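Side-chain contacts in putative uncharacterized protein smu.1604c (Streptococcus mutans, PDB 3L9F), which probably acts as a dimeric PadR-family transcription regulator, binding DNA through an N-terminal winged-helix domain, and can bind a metal ion: residues Lys38-Gly43 / Tyr65-Thr70; Glu90-Ile93 / Asn99-Ile102; Glu154-Lys159 / Ala189-Thr194; Glu168-Lys171 / Glu175-Pro178. All coordinates share one frame; numbering follows the deposited sequence.

Contact 1 (Lys38-Gly43 / Tyr65-Thr70); sequences KDIILG and YFYDGT
F66 meets the helix through a single ring carbon: its CE1 lies 3.8 Å from CD1 of I40, an apolar contact in which the methyl approaches the ring obliquely. F66 CB does not point at the helix. With chi1 at 68°, CG sits between the backbone N and the carbonyl carbon, and the ring swings back so that its far rim comes near I40. The preceding ring, that of Y65, carries F66 CD2 over one face, 3.5 Å above its plane.

Y67 makes the larger share of the contact. Its CB is 3.4 Å from CD1 of I40, and its CG is 3.7 Å from the same methyl, which therefore sits at the root of the aromatic side chain. The other branch of I40 covers the ring itself: CG2 stands 4.2 Å from the centroid of the Y67 ring and only 11° off its normal, a CH-pi contact over the face. These two contacts follow from the trans chi1 of I40 (-173°), which carries CD1 out to the CB-CG root of Y67, the two side chains crossing at a slant, while CG2 is left above the ring.

D68, which binds magnesium in a structure of this protein, follows directly, though its site is empty in this chain. Y67 and D68 form the short strand 67-68, which pairs antiparallel with a strand of the second subunit, and F135 of that subunit meets the F66 ring. Helix 37-44 also packs against helix 74-83 through I41 and against helix 107-118 through D39 and L42.

Contact 2 (Glu90-Ile93 / Asn99-Ile102); sequences EVVI and NKNI
The antiparallel hairpin of strands 87-92 and 100-105, the wing expected of a winged-helix domain, joins E90 to I102 and V92 to K100 as hydrogen-bonded pairs, with V91 and N101 as the non-hydrogen-bonded pair between them. E90 N donates to I102 O at 2.8 Å, and I102 N returns to E90 O at 2.8 Å, both in the carbonyl plane. At the next hydrogen-bonded pair, V92 N reaches K100 O at 2.8 Å in a nearly straight bond (175° at the hydrogen), while K100 N to V92 O is longer, 3.1 Å.

On the face carrying E90, V92, K100 and I102, V92 CG2 meets I102 CG1 at 3.7 Å, a diagonal apolar contact. The V91 and N101 face is more mixed: N101, with chi1 -57°, turns its amide so that OD1 lies 3.4 Å from V91 CG2. N99 brings its ND2 to 3.8 Å from V91 CG1. Strand 100-105 is the middle strand, with 50-51 on its far side, where N101 bonds by its backbone to G52.

The two segments are thus held by four backbone bonds, and their side chains add mostly van der Waals contact, consistent with a wing whose shape is set largely by its main chain.

Contact 3 (Glu154-Lys159 / Ala189-Thr194); sequences ERKEEK and AQYKST
K159 lays its aliphatic chain across the ring of Y191. CB does the main work: it sits 3.8 Å from the ring centroid and 19° off the normal, a CH-pi contact over one face, displaced toward the rim. The chain then runs extended beyond CG, at about a right angle to the Y191 side chain, so that CD passes 3.7 Å from Y191 CE1 and 3.8 Å from Y191 OH. The tip leaves the ring, and NZ has a long, weak ion pair with E124 of the second subunit.

The contact joins the long C-terminal helices 142-172 and 178-202 as an antiparallel pair on which the second subunit packs; 154-159 lies in a predicted coiled coil. The axes of 154-159 and 189-194 come within 9.5 Å, their directions 153° apart. One turn back from K159, K156 bends at chi2 (-68°), bringing CD to 4.1 Å from Y191 CD1, and a bend at chi4 turns NZ toward T194 OG1, a weak hydrogen bond of 3.2 Å. Stronger partners hold that ammonium: Y186 OH of the second subunit and the salt-bridged E152.

Both lysines thus give carbon to the tyrosine, and the buried K156 charge is probably balanced mainly by E152.

Contact 4 (Glu168-Lys171 / Glu175-Pro178); sequences EIWK and ELTP
W170 O receives E175 N at 3.0 Å, an i+5 to i bond at the C-terminal end of helix 142-172, in the turn of a helical hairpin that leads the chain into helix 178-202. The donor lies almost in line with the carbonyl, at a C=O...N angle of 163°. L176 N adds a second, weak bond to the same oxygen at 3.4 Å, so two successive amides share one acceptor.

Side chains close round this backbone junction. CB of L176 faces CB of W170 at 4.1 Å. Its CD2 lies beside the lysine chain, 3.4 Å from K171 CG, tighter than usual for two carbons, and 3.7 Å from K171 CD; the two side chains run alongside each other and point the same way. For L176 the trans chi1 (-173°) directs CG along that path. On the other flank E175, extended beyond CG, brings OE1 to 3.8 Å from W170 CD1, at the indole edge and near its plane, with the carboxylate turned 36° from the ring.

One shell further out, I184 of helix 178-202 touches both W170 and L176, and E181 also touches L176. The apolar side of the turn is therefore backed by the first turns of the next helix. T177 holds the N-cap position of that helix, its side chain capping a backbone N just beyond the segment. Q180 answers in the opposite sense, as in a capping box: its OE1 accepts a hydrogen bond from T177 N.

Contacts 1 and 3 touch directly: Y65 CA lies 3.2 Å from Y191 OH, so the tyrosine whose ring carries K159 also packs on the chain that forms contact 1. Both contacts reach the second subunit. The magnesium-binding D68, in contact 1, has its side chain about 5 Å from that of K159 in contact 3, although no metal is bound in this chain. Contacts 3 and 4 share helix 142-172, with contact 4 at its C-terminal end, about 10 Å away by nearest atoms. Contact 4 comes within about 5 Å of contact 1 without touching it. Contact 2 stands apart, about 24 Å from contact 3 and 18 Å from contact 4 by nearest atoms; its nearest neighbour is contact 1, about 10 Å off.

Contact 1 (Lys38-Gly43 / Tyr65-Thr70)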
# COMPACT_ATOMS: atom_id res chain seq x y z
N LYS A 38 -7.23 -13.00 -3.46
CA LYS A 38 -8.30 -14.00 -3.44
C LYS A 38 -9.51 -13.53 -2.64
O LYS A 38 -10.65 -13.82 -3.00
CB LYS A 38 -7.79 -15.34 -2.88
CG LYS A 38 -7.31 -15.26 -1.44
CD LYS A 38 -7.90 -16.36 -0.58
CE LYS A 38 -7.34 -17.72 -0.95
NZ LYS A 38 -7.53 -18.72 0.14
N ASP A 39 -9.26 -12.79 -1.56
CA ASP A 39 -10.35 -12.38 -0.68
C ASP A 39 -11.16 -11.25 -1.31
O ASP A 39 -12.39 -11.22 -1.21
CB ASP A 39 -9.81 -11.95 0.68
CG ASP A 39 -8.91 -13.01 1.31
OD1 ASP A 39 -9.41 -14.13 1.54
OD2 ASP A 39 -7.72 -12.72 1.55
N ILE A 40 -10.48 -10.31 -1.95
CA ILE A 40 -11.22 -9.22 -2.56
C ILE A 40 -11.99 -9.73 -3.79
O ILE A 40 -13.09 -9.23 -4.09
CB ILE A 40 -10.32 -8.03 -2.90
CG1 ILE A 40 -11.18 -6.86 -3.38
CG2 ILE A 40 -9.30 -8.44 -3.93
CD1 ILE A 40 -10.47 -5.53 -3.29
N ILE A 41 -11.44 -10.72 -4.48
CA ILE A 41 -12.15 -11.28 -5.62
C ILE A 41 -13.40 -12.03 -5.18
O ILE A 41 -14.46 -11.89 -5.80
CB ILE A 41 -11.24 -12.16 -6.51
CG1 ILE A 41 -10.26 -11.27 -7.28
CG2 ILE A 41 -12.08 -12.98 -7.50
CD1 ILE A 41 -9.06 -12.01 -7.81
N LEU A 42 -13.30 -12.80 -4.11
CA LEU A 42 -14.49 -13.46 -3.58
C LEU A 42 -15.52 -12.42 -3.17
O LEU A 42 -16.72 -12.62 -3.36
CB LEU A 42 -14.15 -14.35 -2.38
CG LEU A 42 -13.49 -15.65 -2.78
CD1 LEU A 42 -13.11 -16.43 -1.52
CD2 LEU A 42 -14.44 -16.44 -3.67
N GLY A 43 -15.05 -11.32 -2.59
CA GLY A 43 -15.93 -10.21 -2.26
C GLY A 43 -16.66 -9.67 -3.49
O GLY A 43 -17.89 -9.47 -3.45
N TYR A 65 -9.22 2.43 -4.48
CA TYR A 65 -8.91 3.35 -3.37
C TYR A 65 -8.60 2.59 -2.08
O TYR A 65 -8.10 3.18 -1.13
CB TYR A 65 -10.02 4.39 -3.14
CG TYR A 65 -11.33 3.84 -2.64
CD1 TYR A 65 -12.21 3.21 -3.51
CD2 TYR A 65 -11.69 3.95 -1.29
CE1 TYR A 65 -13.42 2.72 -3.08
CE2 TYR A 65 -12.90 3.45 -0.84
CZ TYR A 65 -13.77 2.83 -1.75
OH TYR A 65 -14.98 2.32 -1.34
N PHE A 66 -8.91 1.29 -2.05
CA PHE A 66 -8.50 0.48 -0.91
C PHE A 66 -7.79 -0.81 -1.29
O PHE A 66 -7.30 -1.54 -0.43
CB PHE A 66 -9.66 0.22 0.06
CG PHE A 66 -10.74 -0.67 -0.48
CD1 PHE A 66 -10.66 -2.05 -0.35
CD2 PHE A 66 -11.88 -0.12 -1.06
CE1 PHE A 66 -11.67 -2.87 -0.82
CE2 PHE A 66 -12.91 -0.95 -1.54
CZ PHE A 66 -12.79 -2.32 -1.42
N TYR A 67 -7.69 -1.08 -2.57
CA TYR A 67 -6.90 -2.22 -3.00
C TYR A 67 -6.25 -1.93 -4.33
O TYR A 67 -6.90 -1.92 -5.37
CB TYR A 67 -7.72 -3.50 -3.07
CG TYR A 67 -6.86 -4.73 -3.30
CD1 TYR A 67 -6.28 -4.98 -4.54
CD2 TYR A 67 -6.61 -5.63 -2.26
CE1 TYR A 67 -5.48 -6.09 -4.75
CE2 TYR A 67 -5.82 -6.74 -2.46
CZ TYR A 67 -5.26 -6.97 -3.70
OH TYR A 67 -4.47 -8.08 -3.89
N ASP A 68 -4.95 -1.67 -4.29
CA ASP A 68 -4.19 -1.36 -5.47
C ASP A 68 -2.88 -2.09 -5.36
O ASP A 68 -1.97 -1.65 -4.66
CB ASP A 68 -3.97 0.15 -5.59
CG ASP A 68 -3.67 0.58 -7.02
OD1 ASP A 68 -3.27 -0.28 -7.82
OD2 ASP A 68 -3.86 1.77 -7.35
N GLY A 69 -2.80 -3.24 -6.03
CA GLY A 69 -1.64 -4.10 -5.93
C GLY A 69 -0.79 -4.10 -7.19
O GLY A 69 -0.73 -3.10 -7.90
N THR A 70 -0.13 -5.22 -7.46
CA THR A 70 0.72 -5.32 -8.64
C THR A 70 -0.05 -5.85 -9.84
O THR A 70 -0.98 -6.65 -9.69
CB THR A 70 1.94 -6.23 -8.38
OG1 THR A 70 1.50 -7.53 -7.98
CG2 THR A 70 2.84 -5.63 -7.29

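Contact 2 (Glu90-Ile93 / Asn99-Ile102)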
# COMPACT_ATOMS: atom_id res chain seq x y z
N GLU A 90 -16.95 -20.14 -16.64
CA GLU A 90 -17.70 -20.51 -17.81
C GLU A 90 -17.08 -19.77 -18.98
O GLU A 90 -16.84 -18.57 -18.88
CB GLU A 90 -19.15 -20.07 -17.63
CG GLU A 90 -19.97 -20.07 -18.89
CD GLU A 90 -21.38 -19.55 -18.68
OE1 GLU A 90 -21.67 -18.88 -17.66
OE2 GLU A 90 -22.21 -19.79 -19.58
N VAL A 91 -16.84 -20.45 -20.09
CA VAL A 91 -16.31 -19.77 -21.27
C VAL A 91 -17.44 -19.59 -22.28
O VAL A 91 -18.00 -20.57 -22.78
CB VAL A 91 -15.17 -20.57 -21.92
CG1 VAL A 91 -14.76 -19.92 -23.23
CG2 VAL A 91 -13.99 -20.66 -20.98
N VAL A 92 -17.78 -18.34 -22.57
CA VAL A 92 -18.89 -18.05 -23.47
C VAL A 92 -18.34 -17.74 -24.85
O VAL A 92 -17.54 -16.82 -25.02
CB VAL A 92 -19.76 -16.86 -22.96
CG1 VAL A 92 -20.86 -16.52 -23.96
CG2 VAL A 92 -20.37 -17.18 -21.60
N ILE A 93 -18.76 -18.53 -25.83
CA ILE A 93 -18.26 -18.38 -27.18
C ILE A 93 -19.29 -17.66 -28.03
O ILE A 93 -20.47 -17.99 -27.99
CB ILE A 93 -17.97 -19.74 -27.81
CG1 ILE A 93 -16.92 -20.49 -26.99
CG2 ILE A 93 -17.55 -19.58 -29.27
CD1 ILE A 93 -16.81 -21.95 -27.37
N ASN A 99 -13.61 -14.97 -26.93
CA ASN A 99 -14.24 -15.67 -25.83
C ASN A 99 -14.33 -14.76 -24.62
O ASN A 99 -13.44 -13.92 -24.38
CB ASN A 99 -13.44 -16.91 -25.46
CG ASN A 99 -13.53 -17.99 -26.52
OD1 ASN A 99 -14.28 -17.87 -27.48
ND2 ASN A 99 -12.78 -19.06 -26.32
N LYS A 100 -15.39 -14.94 -23.84
CA LYS A 100 -15.65 -14.17 -22.63
C LYS A 100 -15.71 -15.16 -21.47
O LYS A 100 -16.41 -16.17 -21.56
CB LYS A 100 -17.00 -13.45 -22.79
CG LYS A 100 -17.41 -12.58 -21.63
CD LYS A 100 -18.67 -11.78 -21.98
CE LYS A 100 -19.76 -12.67 -22.54
NZ LYS A 100 -20.94 -11.89 -22.98
N ASN A 101 -14.99 -14.90 -20.38
CA ASN A 101 -15.06 -15.78 -19.22
C ASN A 101 -16.00 -15.25 -18.15
O ASN A 101 -15.86 -14.11 -17.72
CB ASN A 101 -13.67 -16.01 -18.64
CG ASN A 101 -12.72 -16.58 -19.66
OD1 ASN A 101 -13.12 -17.38 -20.51
ND2 ASN A 101 -11.46 -16.17 -19.59
N ILE A 102 -16.96 -16.06 -17.75
CA ILE A 102 -17.89 -15.65 -16.70
C ILE A 102 -17.58 -16.44 -15.43
O ILE A 102 -17.53 -17.67 -15.45
CB ILE A 102 -19.36 -15.91 -17.12
CG1 ILE A 102 -19.66 -15.26 -18.47
CG2 ILE A 102 -20.32 -15.44 -16.03
CD1 ILE A 102 -19.35 -13.80 -18.54

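Contact 3 (Glu154-Lys159 / Ala189-Thr194)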
# COMPACT_ATOMS: atom_id res chain seq x y z
N GLU A 154 -0.92 15.14 -9.83
CA GLU A 154 -1.81 14.70 -10.90
C GLU A 154 -2.38 13.30 -10.64
O GLU A 154 -3.55 13.03 -10.93
CB GLU A 154 -1.10 14.75 -12.25
CG GLU A 154 -0.73 16.16 -12.66
CD GLU A 154 0.18 16.20 -13.87
OE1 GLU A 154 0.46 15.12 -14.45
OE2 GLU A 154 0.61 17.31 -14.26
N ARG A 155 -1.56 12.42 -10.08
CA ARG A 155 -2.04 11.08 -9.77
C ARG A 155 -3.14 11.14 -8.72
O ARG A 155 -4.15 10.44 -8.83
CB ARG A 155 -0.90 10.16 -9.33
CG ARG A 155 -0.08 9.64 -10.51
CD ARG A 155 0.86 8.51 -10.09
NE ARG A 155 1.87 8.99 -9.17
CZ ARG A 155 3.08 9.42 -9.53
NH1 ARG A 155 3.42 9.43 -10.82
NH2 ARG A 155 3.94 9.85 -8.62
N LYS A 156 -2.96 12.00 -7.72
CA LYS A 156 -3.97 12.15 -6.67
C LYS A 156 -5.24 12.74 -7.26
O LYS A 156 -6.34 12.35 -6.88
CB LYS A 156 -3.47 13.03 -5.53
CG LYS A 156 -2.25 12.46 -4.79
CD LYS A 156 -2.63 11.20 -4.02
CE LYS A 156 -1.49 10.77 -3.10
NZ LYS A 156 -0.56 11.91 -2.90
N GLU A 157 -5.09 13.66 -8.20
CA GLU A 157 -6.27 14.26 -8.82
C GLU A 157 -7.08 13.23 -9.59
O GLU A 157 -8.31 13.19 -9.51
CB GLU A 157 -5.88 15.45 -9.69
CG GLU A 157 -5.69 16.72 -8.87
CD GLU A 157 -4.98 17.83 -9.62
OE1 GLU A 157 -4.31 17.53 -10.63
OE2 GLU A 157 -5.08 18.99 -9.18
N GLU A 158 -6.37 12.36 -10.33
CA GLU A 158 -7.01 11.29 -11.08
C GLU A 158 -7.77 10.34 -10.15
O GLU A 158 -8.89 9.92 -10.46
CB GLU A 158 -5.97 10.50 -11.87
CG GLU A 158 -6.44 10.04 -13.25
CD GLU A 158 -7.75 9.26 -13.22
OE1 GLU A 158 -8.83 9.89 -13.34
OE2 GLU A 158 -7.70 8.02 -13.08
N LYS A 159 -7.16 10.00 -9.02
CA LYS A 159 -7.82 9.08 -8.08
C LYS A 159 -9.02 9.72 -7.39
O LYS A 159 -10.05 9.07 -7.19
CB LYS A 159 -6.83 8.56 -7.04
CG LYS A 159 -5.76 7.66 -7.64
CD LYS A 159 -4.68 7.30 -6.62
CE LYS A 159 -3.60 6.44 -7.25
NZ LYS A 159 -2.59 6.04 -6.24
N ALA A 189 -10.45 11.78 1.88
CA ALA A 189 -9.68 12.51 2.87
C ALA A 189 -8.19 12.19 2.72
O ALA A 189 -7.34 13.07 2.79
CB ALA A 189 -10.17 12.18 4.28
N GLN A 190 -7.89 10.91 2.51
CA GLN A 190 -6.52 10.47 2.32
C GLN A 190 -5.91 11.17 1.11
O GLN A 190 -4.83 11.77 1.19
CB GLN A 190 -6.51 8.96 2.09
CG GLN A 190 -5.18 8.30 2.28
CD GLN A 190 -5.35 6.85 2.65
OE1 GLN A 190 -6.12 6.12 2.02
NE2 GLN A 190 -4.66 6.43 3.70
N TYR A 191 -6.61 11.11 -0.01
CA TYR A 191 -6.11 11.69 -1.25
C TYR A 191 -5.97 13.20 -1.14
O TYR A 191 -4.96 13.78 -1.54
CB TYR A 191 -7.06 11.38 -2.40
CG TYR A 191 -7.07 9.93 -2.81
CD1 TYR A 191 -5.92 9.17 -2.76
CD2 TYR A 191 -8.24 9.33 -3.28
CE1 TYR A 191 -5.92 7.85 -3.14
CE2 TYR A 191 -8.25 8.01 -3.66
CZ TYR A 191 -7.09 7.27 -3.59
OH TYR A 191 -7.09 5.95 -3.97
N LYS A 192 -6.99 13.84 -0.59
CA LYS A 192 -7.00 15.30 -0.54
C LYS A 192 -5.96 15.87 0.42
O LYS A 192 -5.34 16.90 0.14
CB LYS A 192 -8.40 15.81 -0.19
CG LYS A 192 -9.42 15.52 -1.29
CD LYS A 192 -10.82 15.96 -0.88
CE LYS A 192 -11.82 15.66 -1.99
NZ LYS A 192 -13.22 15.75 -1.50
N SER A 193 -5.75 15.20 1.55
CA SER A 193 -4.82 15.71 2.56
C SER A 193 -3.38 15.66 2.05
O SER A 193 -2.61 16.59 2.26
CB SER A 193 -4.96 14.94 3.87
OG SER A 193 -4.67 13.56 3.68
N THR A 194 -3.02 14.57 1.39
CA THR A 194 -1.66 14.43 0.90
C THR A 194 -1.45 15.33 -0.34
O THR A 194 -0.39 15.95 -0.49
CB THR A 194 -1.35 12.96 0.57
OG1 THR A 194 -2.33 12.47 -0.34
CG2 THR A 194 -1.40 12.11 1.86

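Contact 4 (Glu168-Lys171 / Glu175-Pro178)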
# COMPACT_ATOMS: atom_id res chain seq x y z
N GLU A 168 -20.72 9.24 -6.61
CA GLU A 168 -21.92 9.87 -7.16
C GLU A 168 -22.82 8.83 -7.81
O GLU A 168 -24.03 8.81 -7.55
CB GLU A 168 -21.54 10.96 -8.16
CG GLU A 168 -22.75 11.68 -8.77
CD GLU A 168 -22.38 12.91 -9.59
OE1 GLU A 168 -23.28 13.48 -10.25
OE2 GLU A 168 -21.20 13.32 -9.56
N ILE A 169 -22.24 7.98 -8.65
CA ILE A 169 -23.00 6.94 -9.36
C ILE A 169 -23.62 5.92 -8.42
O ILE A 169 -24.81 5.60 -8.52
CB ILE A 169 -22.14 6.20 -10.40
CG1 ILE A 169 -21.81 7.12 -11.57
CG2 ILE A 169 -22.84 4.94 -10.90
CD1 ILE A 169 -20.71 6.58 -12.46
N TRP A 170 -22.82 5.41 -7.49
CA TRP A 170 -23.35 4.47 -6.51
C TRP A 170 -24.50 5.08 -5.73
O TRP A 170 -25.49 4.41 -5.43
CB TRP A 170 -22.25 4.02 -5.54
CG TRP A 170 -21.36 2.97 -6.10
CD1 TRP A 170 -21.71 1.97 -6.96
CD2 TRP A 170 -19.97 2.79 -5.83
NE1 TRP A 170 -20.61 1.18 -7.24
CE2 TRP A 170 -19.53 1.67 -6.55
CE3 TRP A 170 -19.05 3.48 -5.03
CZ2 TRP A 170 -18.21 1.22 -6.51
CZ3 TRP A 170 -17.74 3.03 -4.99
CH2 TRP A 170 -17.34 1.92 -5.72
N LYS A 171 -24.38 6.36 -5.40
CA LYS A 171 -25.44 7.05 -4.66
C LYS A 171 -26.66 7.23 -5.54
O LYS A 171 -27.79 7.00 -5.10
CB LYS A 171 -24.96 8.40 -4.13
CG LYS A 171 -24.38 8.31 -2.73
CD LYS A 171 -23.36 9.41 -2.46
CE LYS A 171 -23.99 10.79 -2.52
NZ LYS A 171 -23.16 11.78 -1.76
N GLU A 175 -27.24 2.24 -4.40
CA GLU A 175 -26.50 1.04 -4.05
C GLU A 175 -25.52 1.26 -2.91
O GLU A 175 -25.08 0.30 -2.27
CB GLU A 175 -25.76 0.53 -5.28
CG GLU A 175 -26.71 0.15 -6.39
CD GLU A 175 -25.99 -0.31 -7.63
OE1 GLU A 175 -24.77 -0.08 -7.75
OE2 GLU A 175 -26.67 -0.90 -8.49
N LEU A 176 -25.17 2.51 -2.65
CA LEU A 176 -24.15 2.82 -1.66
C LEU A 176 -24.62 2.51 -0.24
O LEU A 176 -25.60 3.08 0.23
CB LEU A 176 -23.75 4.29 -1.75
CG LEU A 176 -22.57 4.69 -0.86
CD1 LEU A 176 -21.30 4.08 -1.39
CD2 LEU A 176 -22.46 6.20 -0.79
N THR A 177 -23.93 1.61 0.45
CA THR A 177 -24.28 1.27 1.82
C THR A 177 -23.61 2.27 2.77
O THR A 177 -22.63 2.91 2.40
CB THR A 177 -23.83 -0.14 2.20
OG1 THR A 177 -22.40 -0.16 2.36
CG2 THR A 177 -24.23 -1.13 1.12
N PRO A 178 -24.15 2.40 3.98
CA PRO A 178 -23.55 3.32 4.95
C PRO A 178 -22.08 3.01 5.23
O PRO A 178 -21.29 3.95 5.30
CB PRO A 178 -24.38 3.08 6.21
CG PRO A 178 -25.73 2.69 5.66
CD PRO A 178 -25.44 1.86 4.45